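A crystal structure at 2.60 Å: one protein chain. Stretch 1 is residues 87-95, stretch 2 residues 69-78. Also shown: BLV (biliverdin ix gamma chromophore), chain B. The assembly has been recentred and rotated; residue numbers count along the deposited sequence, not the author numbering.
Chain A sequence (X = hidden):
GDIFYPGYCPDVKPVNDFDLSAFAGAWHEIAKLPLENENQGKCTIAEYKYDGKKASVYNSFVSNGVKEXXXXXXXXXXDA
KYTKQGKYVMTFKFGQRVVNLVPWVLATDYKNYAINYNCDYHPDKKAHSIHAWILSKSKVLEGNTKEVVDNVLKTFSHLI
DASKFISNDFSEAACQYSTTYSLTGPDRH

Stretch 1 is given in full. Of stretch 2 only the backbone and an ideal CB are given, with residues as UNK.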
ATOM      1  N   LYS A  87       2.289  19.212  -3.811  1.00 30.71           N
ATOM      2  CA  LYS A  87       2.591  18.506  -5.019  1.00 22.08           C
ATOM      3  C   LYS A  87       2.931  19.548  -6.062  1.00 28.01           C
ATOM      4  O   LYS A  87       2.162  20.492  -6.302  1.00 32.16           O
ATOM      5  CB  LYS A  87       1.348  17.637  -5.323  1.00 20.23           C
ATOM      6  CG  LYS A  87       1.687  16.494  -6.267  1.00 25.40           C
ATOM      7  CD  LYS A  87       0.453  15.756  -6.782  1.00 25.67           C
ATOM      8  CE  LYS A  87      -0.338  15.031  -5.711  1.00 24.76           C
ATOM      9  NZ  LYS A  87      -1.463  14.269  -6.321  1.00 27.62           N
ATOM     10  N   TYR A  88       4.104  19.408  -6.675  1.00 20.34           N
ATOM     11  CA  TYR A  88       4.533  20.369  -7.666  1.00 24.93           C
ATOM     12  C   TYR A  88       5.149  19.738  -8.903  1.00 30.33           C
ATOM     13  O   TYR A  88       5.572  18.580  -8.933  1.00 25.52           O
ATOM     14  CB  TYR A  88       5.404  21.476  -6.980  1.00 21.78           C
ATOM     15  CG  TYR A  88       6.699  20.972  -6.413  1.00 24.57           C
ATOM     16  CD1 TYR A  88       7.879  20.961  -7.176  1.00 20.65           C
ATOM     17  CD2 TYR A  88       6.726  20.432  -5.121  1.00 32.82           C
ATOM     18  CE1 TYR A  88       9.103  20.514  -6.656  1.00 25.11           C
ATOM     19  CE2 TYR A  88       7.925  19.959  -4.588  1.00 25.61           C
ATOM     20  CZ  TYR A  88       9.097  20.008  -5.350  1.00 36.55           C
ATOM     21  OH  TYR A  88      10.246  19.506  -4.790  1.00 28.97           O
ATOM     22  N   VAL A  89       5.196  20.529  -9.948  1.00 21.49           N
ATOM     23  CA  VAL A  89       5.749  20.071 -11.205  1.00 24.98           C
ATOM     24  C   VAL A  89       6.932  20.923 -11.605  1.00 26.21           C
ATOM     25  O   VAL A  89       6.854  22.141 -11.479  1.00 32.41           O
ATOM     26  CB  VAL A  89       4.716  20.277 -12.302  1.00 25.37           C
ATOM     27  CG1 VAL A  89       5.241  19.735 -13.665  1.00 16.05           C
ATOM     28  CG2 VAL A  89       3.361  19.726 -11.814  1.00 32.89           C
ATOM     29  N   MET A  90       7.999  20.238 -12.067  1.00 24.16           N
ATOM     30  CA  MET A  90       9.229  20.833 -12.527  1.00 27.57           C
ATOM     31  C   MET A  90       9.329  20.470 -13.983  1.00 32.69           C
ATOM     32  O   MET A  90       9.268  19.302 -14.334  1.00 25.97           O
ATOM     33  CB  MET A  90      10.402  20.268 -11.770  1.00 22.41           C
ATOM     34  CG  MET A  90      10.278  20.649 -10.296  1.00 22.80           C
ATOM     35  SD  MET A  90      11.815  20.186  -9.441  1.00 28.82           S
ATOM     36  CE  MET A  90      11.804  18.342  -9.502  1.00 22.31           C
ATOM     37  N   THR A  91       9.436  21.478 -14.821  1.00 28.21           N
ATOM     38  CA  THR A  91       9.509  21.218 -16.207  1.00 23.60           C
ATOM     39  C   THR A  91      10.822  21.669 -16.702  1.00 33.74           C
ATOM     40  O   THR A  91      11.258  22.823 -16.509  1.00 29.93           O
ATOM     41  CB  THR A  91       8.463  22.050 -16.880  1.00 23.84           C
ATOM     42  OG1 THR A  91       7.176  21.672 -16.382  1.00 32.50           O
ATOM     43  CG2 THR A  91       8.567  21.843 -18.392  1.00 21.78           C
ATOM     44  N   PHE A  92      11.444  20.714 -17.337  1.00 21.44           N
ATOM     45  CA  PHE A  92      12.772  20.892 -17.942  1.00 27.32           C
ATOM     46  C   PHE A  92      12.765  20.559 -19.436  1.00 35.44           C
ATOM     47  O   PHE A  92      12.059  19.663 -19.861  1.00 36.29           O
ATOM     48  CB  PHE A  92      13.815  19.938 -17.319  1.00 27.20           C
ATOM     49  CG  PHE A  92      13.968  20.242 -15.881  1.00 29.51           C
ATOM     50  CD1 PHE A  92      14.672  21.373 -15.455  1.00 29.24           C
ATOM     51  CD2 PHE A  92      13.330  19.408 -14.960  1.00 27.52           C
ATOM     52  CE1 PHE A  92      14.776  21.635 -14.089  1.00 25.75           C
ATOM     53  CE2 PHE A  92      13.435  19.647 -13.582  1.00 32.33           C
ATOM     54  CZ  PHE A  92      14.162  20.766 -13.182  1.00 23.55           C
ATOM     55  N   LYS A  93      13.552  21.263 -20.242  1.00 26.77           N
ATOM     56  CA  LYS A  93      13.574  20.975 -21.662  1.00 26.67           C
ATOM     57  C   LYS A  93      14.960  20.600 -22.133  1.00 31.85           C
ATOM     58  O   LYS A  93      15.911  21.303 -21.816  1.00 23.51           O
ATOM     59  CB  LYS A  93      13.131  22.184 -22.443  1.00 24.91           C
ATOM     60  CG  LYS A  93      11.712  22.623 -22.149  1.00 37.18           C
ATOM     61  CD  LYS A  93      11.313  23.960 -22.769  1.00 99.75           C
ATOM     62  CE  LYS A  93       9.835  24.289 -22.616  1.00 94.50           C
ATOM     63  NZ  LYS A  93       9.632  25.727 -22.363  1.00100.00           N
ATOM     64  N   PHE A  94      15.076  19.486 -22.878  1.00 24.66           N
ATOM     65  CA  PHE A  94      16.348  19.065 -23.411  1.00 24.65           C
ATOM     66  C   PHE A  94      16.059  19.130 -24.867  1.00 44.01           C
ATOM     67  O   PHE A  94      15.451  18.185 -25.387  1.00 31.04           O
ATOM     68  CB  PHE A  94      16.561  17.634 -23.007  1.00 28.94           C
ATOM     69  CG  PHE A  94      16.556  17.603 -21.541  1.00 22.53           C
ATOM     70  CD1 PHE A  94      15.342  17.342 -20.906  1.00 34.49           C
ATOM     71  CD2 PHE A  94      17.720  17.862 -20.807  1.00 24.99           C
ATOM     72  CE1 PHE A  94      15.277  17.299 -19.513  1.00 35.15           C
ATOM     73  CE2 PHE A  94      17.665  17.817 -19.409  1.00 31.77           C
ATOM     74  CZ  PHE A  94      16.444  17.542 -18.780  1.00 27.92           C
ATOM     75  N   GLY A  95      16.423  20.237 -25.507  1.00 30.30           N
ATOM     76  CA  GLY A  95      16.090  20.326 -26.933  1.00 27.65           C
ATOM     77  C   GLY A  95      14.560  20.247 -27.058  1.00 38.80           C
ATOM     78  O   GLY A  95      13.851  21.015 -26.422  1.00 41.53           O
ATOM     79  N   UNK A  69      24.167  21.187 -14.005  1.00 21.35           N
ATOM     80  CA  UNK A  69      22.953  21.782 -13.540  1.00 25.71           C
ATOM     81  C   UNK A  69      21.819  21.763 -14.542  1.00 24.17           C
ATOM     82  O   UNK A  69      22.011  21.467 -15.725  1.00 28.89           O
ATOM     83  CB  UNK A  69      23.234  23.225 -13.118  1.00 25.71           C
ATOM     84  N   UNK A  70      20.623  22.072 -14.030  1.00 21.39           N
ATOM     85  CA  UNK A  70      19.410  22.099 -14.833  1.00 26.10           C
ATOM     86  C   UNK A  70      18.579  23.270 -14.406  1.00 38.08           C
ATOM     87  O   UNK A  70      18.432  23.524 -13.206  1.00 33.88           O
ATOM     88  CB  UNK A  70      18.619  20.796 -14.706  1.00 26.10           C
ATOM     89  N   UNK A  71      18.027  23.963 -15.383  1.00 28.47           N
ATOM     90  CA  UNK A  71      17.178  25.103 -15.106  1.00 24.87           C
ATOM     91  C   UNK A  71      15.783  24.830 -15.621  1.00 32.16           C
ATOM     92  O   UNK A  71      15.645  24.347 -16.743  1.00 28.16           O
ATOM     93  CB  UNK A  71      17.748  26.378 -15.732  1.00 24.87           C
ATOM     94  N   UNK A  72      14.736  25.096 -14.819  1.00 21.35           N
ATOM     95  CA  UNK A  72      13.407  24.825 -15.321  1.00 22.39           C
ATOM     96  C   UNK A  72      12.377  25.639 -14.610  1.00 35.40           C
ATOM     97  O   UNK A  72      12.713  26.502 -13.824  1.00 28.43           O
ATOM     98  CB  UNK A  72      13.074  23.337 -15.194  1.00 22.39           C
ATOM     99  N   UNK A  73      11.126  25.328 -14.907  1.00 28.05           N
ATOM    100  CA  UNK A  73      10.019  25.992 -14.331  1.00 30.32           C
ATOM    101  C   UNK A  73       9.418  25.131 -13.268  1.00 18.53           C
ATOM    102  O   UNK A  73       9.536  23.910 -13.287  1.00 29.64           O
ATOM    103  CB  UNK A  73       8.985  26.361 -15.397  1.00 30.32           C
ATOM    104  N   UNK A  74       8.770  25.800 -12.354  1.00 28.11           N
ATOM    105  CA  UNK A  74       8.134  25.106 -11.265  1.00 21.19           C
ATOM    106  C   UNK A  74       6.724  25.609 -11.071  1.00 32.45           C
ATOM    107  O   UNK A  74       6.482  26.809 -11.113  1.00 28.36           O
ATOM    108  CB  UNK A  74       8.944  25.265  -9.977  1.00 21.19           C
ATOM    109  N   UNK A  75       5.789  24.715 -10.826  1.00 27.97           N
ATOM    110  CA  UNK A  75       4.423  25.136 -10.607  1.00 24.28           C
ATOM    111  C   UNK A  75       3.692  24.125  -9.742  1.00 27.13           C
ATOM    112  O   UNK A  75       4.072  22.941  -9.674  1.00 24.18           O
ATOM    113  CB  UNK A  75       3.698  25.327 -11.941  1.00 24.28           C
ATOM    114  N   UNK A  76       2.645  24.605  -9.084  1.00 23.58           N
ATOM    115  CA  UNK A  76       1.897  23.705  -8.276  1.00 29.55           C
ATOM    116  C   UNK A  76       1.130  22.770  -9.191  1.00 24.91           C
ATOM    117  O   UNK A  76       0.557  23.167 -10.221  1.00 26.54           O
ATOM    118  CB  UNK A  76       0.965  24.460  -7.326  1.00 29.55           C
ATOM    119  N   UNK A  77       1.078  21.493  -8.814  1.00 23.52           N
ATOM    120  CA  UNK A  77       0.331  20.518  -9.611  1.00 18.86           C
ATOM    121  C   UNK A  77      -1.150  20.919  -9.738  1.00 20.52           C
ATOM    122  O   UNK A  77      -1.796  21.407  -8.794  1.00 28.05           O
ATOM    123  CB  UNK A  77       0.448  19.127  -8.985  1.00 18.86           C
ATOM    124  N   UNK A  78      -1.671  20.719 -10.944  1.00 30.70           N
ATOM    125  CA  UNK A  78      -3.028  21.045 -11.293  1.00 28.00           C
ATOM    126  C   UNK A  78      -4.003  20.515 -10.323  1.00 29.85           C
ATOM    127  O   UNK A  78      -4.882  21.240 -10.004  1.00 23.54           O
ATOM    128  CB  UNK A  78      -3.365  20.525 -12.692  1.00 28.00           C
TER
HETATM  129  NA  BLV B 195      13.932  13.548  -9.949  1.00 24.15           N
HETATM  130  C1A BLV B 195      13.453  12.607 -10.799  1.00 24.98           C
HETATM  131  C2A BLV B 195      12.027  12.364 -10.654  1.00 28.95           C
HETATM  132  C3A BLV B 195      11.614  13.213  -9.670  1.00 17.72           C
HETATM  133  C4A BLV B 195      12.821  13.941  -9.232  1.00 21.30           C
HETATM  134  CMA BLV B 195      10.193  13.377  -9.009  1.00  8.95           C
HETATM  135  OA  BLV B 195      14.159  12.041 -11.605  1.00 24.83           O
HETATM  136  CAA BLV B 195      11.236  11.359 -11.389  1.00 21.36           C
HETATM  137  CBA BLV B 195      11.605  10.073 -10.712  1.00 20.54           C
HETATM  138  CGA BLV B 195      11.009   8.912 -11.508  1.00 26.58           C
HETATM  139  O1A BLV B 195      10.021   8.334 -11.148  1.00 21.39           O
HETATM  140  O2A BLV B 195      11.524   8.598 -12.535  1.00 28.06           O
HETATM  141  CHB BLV B 195      12.803  14.878  -8.201  1.00 24.83           C
HETATM  142  NB  BLV B 195      15.118  15.663  -8.145  1.00 22.06           N
HETATM  143  C1B BLV B 195      13.878  15.485  -7.572  1.00 23.55           C
HETATM  144  C2B BLV B 195      13.835  16.053  -6.247  1.00 18.21           C
HETATM  145  C3B BLV B 195      15.050  16.560  -6.035  1.00 32.10           C
HETATM  146  C4B BLV B 195      15.860  16.297  -7.229  1.00 32.87           C
HETATM  147  CMB BLV B 195      12.638  16.072  -5.310  1.00 18.64           C
HETATM  148  CAB BLV B 195      15.513  17.252  -4.788  1.00 30.14           C
HETATM  149  CBB BLV B 195      16.786  16.907  -4.408  1.00 27.45           C
HETATM  150  CHC BLV B 195      17.183  16.737  -7.378  1.00 19.54           C
HETATM  151  NC  BLV B 195      17.985  15.908  -9.509  1.00 23.44           N
HETATM  152  C1C BLV B 195      18.043  16.737  -8.438  1.00 32.16           C
HETATM  153  C2C BLV B 195      19.203  17.639  -8.522  1.00 21.57           C
HETATM  154  C3C BLV B 195      19.878  17.431  -9.655  1.00 33.68           C
HETATM  155  C4C BLV B 195      19.091  16.306 -10.303  1.00 24.84           C
HETATM  156  CMC BLV B 195      19.491  18.686  -7.553  1.00 22.62           C
HETATM  157  CAC BLV B 195      21.152  18.039 -10.274  1.00 26.95           C
HETATM  158  CBC BLV B 195      21.350  18.013 -11.613  1.00 20.73           C
HETATM  159  CHD BLV B 195      19.466  15.638 -11.521  1.00 28.77           C
HETATM  160  ND  BLV B 195      17.207  15.173 -12.409  1.00 25.23           N
HETATM  161  C1D BLV B 195      18.628  15.135 -12.496  1.00 32.09           C
HETATM  162  C2D BLV B 195      19.040  14.515 -13.794  1.00 31.24           C
HETATM  163  C3D BLV B 195      17.891  14.185 -14.476  1.00 38.77           C
HETATM  164  C4D BLV B 195      16.803  14.607 -13.612  1.00 32.57           C
HETATM  165  CMD BLV B 195      20.430  14.256 -14.291  1.00 24.53           C
HETATM  166  OD  BLV B 195      15.641  14.481 -13.916  1.00 27.26           O
HETATM  167  CAD BLV B 195      17.798  13.562 -15.812  1.00 21.94           C
HETATM  168  CBD BLV B 195      17.449  14.647 -16.813  1.00 20.54           C
HETATM  169  CGD BLV B 195      17.114  14.037 -18.223  1.00 35.73           C
HETATM  170  O1D BLV B 195      17.963  13.962 -19.053  1.00 31.02           O
HETATM  171  O2D BLV B 195      16.004  13.612 -18.484  1.00 29.54           O

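The two strands run antiparallel, their axes approaching to 4.6 Å, and backbone hydrogen bonds fix the register. Position 69 lies beyond the reach of stretch 1, which therefore sets no preference; the residue is Tyr69, and it makes no contact there.

At position 70 the CA-to-CB bond points toward stretch 1, and the ideal CB lies 4.0 Å from CE1 of Phe92. The bilin also lies on this side, so a long apolar side chain would suit, whether unbranched, branched or aromatic. The residue is Met70. Its CE sits over one face of the Phe92 ring, 3.8 Å from CD2 of Phe92 in a CH-pi contact, and meets the edge of the Phe94 ring at 4.1 Å from CZ of Phe94. Its SD comes within 3.4 Å of C1D of BLV.

Position 71 points away, into space that stretch 1 leaves open, and polar or charged residues would serve; it is Glu71.

Position 72 is the most restrictive. An ideal CB would lie 2.3 Å from O of Thr91 and 2.5 Å from CD1 of Phe92, both clashes, so only the absence of a side chain fits. Gly72 meets this demand: its CA packs 3.2 Å from O of Thr91.

Position 73 pairs with Thr91 through two backbone hydrogen bonds, its N to O of Thr91 (3.0 Å) and N of Thr91 to its O (2.9 Å). Its CB shares a face with Val89 and Thr91, where a polar, charged or beta-branched residue could stand. Asp73 occupies it.

Position 74 faces the other side of the sheet, beside Met90, and its ideal CB lies 5.2 Å from CD1 of Tyr88. Leucine, isoleucine, valine or methionine would all suit. Leu74 brings CD1 to 3.8 Å from CD1 of Tyr88, and its CG lies 4.3 Å from CG of Met90.

Position 75 forms the next hydrogen-bonded pair: its N donates to O of Val89 (2.9 Å) and its O accepts from N of Val89 (2.7 Å). Many side chains would do beside Val89; the residue is Glu75.

Position 76 points away, leaving size and polarity open. Ile76 still brings CG2 to 3.7 Å from O of Lys87.

At position 77 the CB turns toward stretch 1, 3.5 Å from O of Lys87 and 4.1 Å from CG2 of Val89, favouring a small apolar residue. Ala77 donates its N to O of Lys87 (2.9 Å).

Position 78 points away, with phi near -50° compatible with proline among others; Pro78 merely brushes Val89.

Stretch 2 (69-78) YMEGDLEIAP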
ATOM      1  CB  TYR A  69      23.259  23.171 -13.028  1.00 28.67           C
ATOM      2  CG  TYR A  69      23.733  24.029 -14.130  1.00 31.93           C
ATOM      3  CD1 TYR A  69      22.794  24.881 -14.715  1.00 31.56           C
ATOM      4  CD2 TYR A  69      25.071  24.005 -14.562  1.00 43.04           C
ATOM      5  CE1 TYR A  69      23.188  25.738 -15.747  1.00 26.90           C
ATOM      6  CE2 TYR A  69      25.490  24.858 -15.592  1.00 31.69           C
ATOM      7  CZ  TYR A  69      24.529  25.713 -16.165  1.00 33.54           C
ATOM      8  OH  TYR A  69      24.862  26.574 -17.183  1.00 44.53           O
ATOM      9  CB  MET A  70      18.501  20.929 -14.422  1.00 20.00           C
ATOM     10  CG  MET A  70      19.093  19.573 -14.624  1.00 24.41           C
ATOM     11  SD  MET A  70      18.200  18.270 -13.731  1.00 31.94           S
ATOM     12  CE  MET A  70      16.788  17.925 -14.747  1.00 22.60           C
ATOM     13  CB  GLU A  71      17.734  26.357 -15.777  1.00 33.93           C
ATOM     14  CG  GLU A  71      19.224  26.568 -15.421  1.00 70.49           C
ATOM     15  CD  GLU A  71      19.772  27.940 -15.786  1.00 54.79           C
ATOM     16  OE1 GLU A  71      19.844  28.811 -14.968  1.00 58.95           O
ATOM     17  OE2 GLU A  71      20.127  28.104 -17.046  1.00 60.08           O
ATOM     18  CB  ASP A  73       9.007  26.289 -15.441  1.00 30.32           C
ATOM     19  CG  ASP A  73       9.592  27.247 -16.510  1.00 40.36           C
ATOM     20  OD1 ASP A  73       9.614  26.971 -17.708  1.00 93.58           O
ATOM     21  OD2 ASP A  73      10.054  28.388 -16.012  1.00 81.97           O
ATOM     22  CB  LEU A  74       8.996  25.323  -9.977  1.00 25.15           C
ATOM     23  CG  LEU A  74       8.601  24.349  -8.854  1.00 45.71           C
ATOM     24  CD1 LEU A  74       9.627  24.295  -7.743  1.00 29.26           C
ATOM     25  CD2 LEU A  74       7.329  24.775  -8.193  1.00 29.15           C
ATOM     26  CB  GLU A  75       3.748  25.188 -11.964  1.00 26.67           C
ATOM     27  CG  GLU A  75       2.620  26.165 -12.118  1.00100.00           C
ATOM     28  CD  GLU A  75       1.965  25.906 -13.406  1.00 69.80           C
ATOM     29  OE1 GLU A  75       0.912  26.437 -13.750  1.00100.00           O
ATOM     30  OE2 GLU A  75       2.663  25.028 -14.104  1.00100.00           O
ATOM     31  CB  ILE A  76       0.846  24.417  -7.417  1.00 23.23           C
ATOM     32  CG1 ILE A  76       1.445  25.422  -6.431  1.00 42.08           C
ATOM     33  CG2 ILE A  76      -0.052  23.423  -6.645  1.00 28.58           C
ATOM     34  CD1 ILE A  76       2.385  24.854  -5.366  1.00 28.16           C
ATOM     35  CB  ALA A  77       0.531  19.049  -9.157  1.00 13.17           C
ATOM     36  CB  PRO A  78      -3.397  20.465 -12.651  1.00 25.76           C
ATOM     37  CG  PRO A  78      -2.148  19.833 -13.119  1.00 29.29           C
ATOM     38  CD  PRO A  78      -1.047  20.078 -12.084  1.00 25.64           C
TER
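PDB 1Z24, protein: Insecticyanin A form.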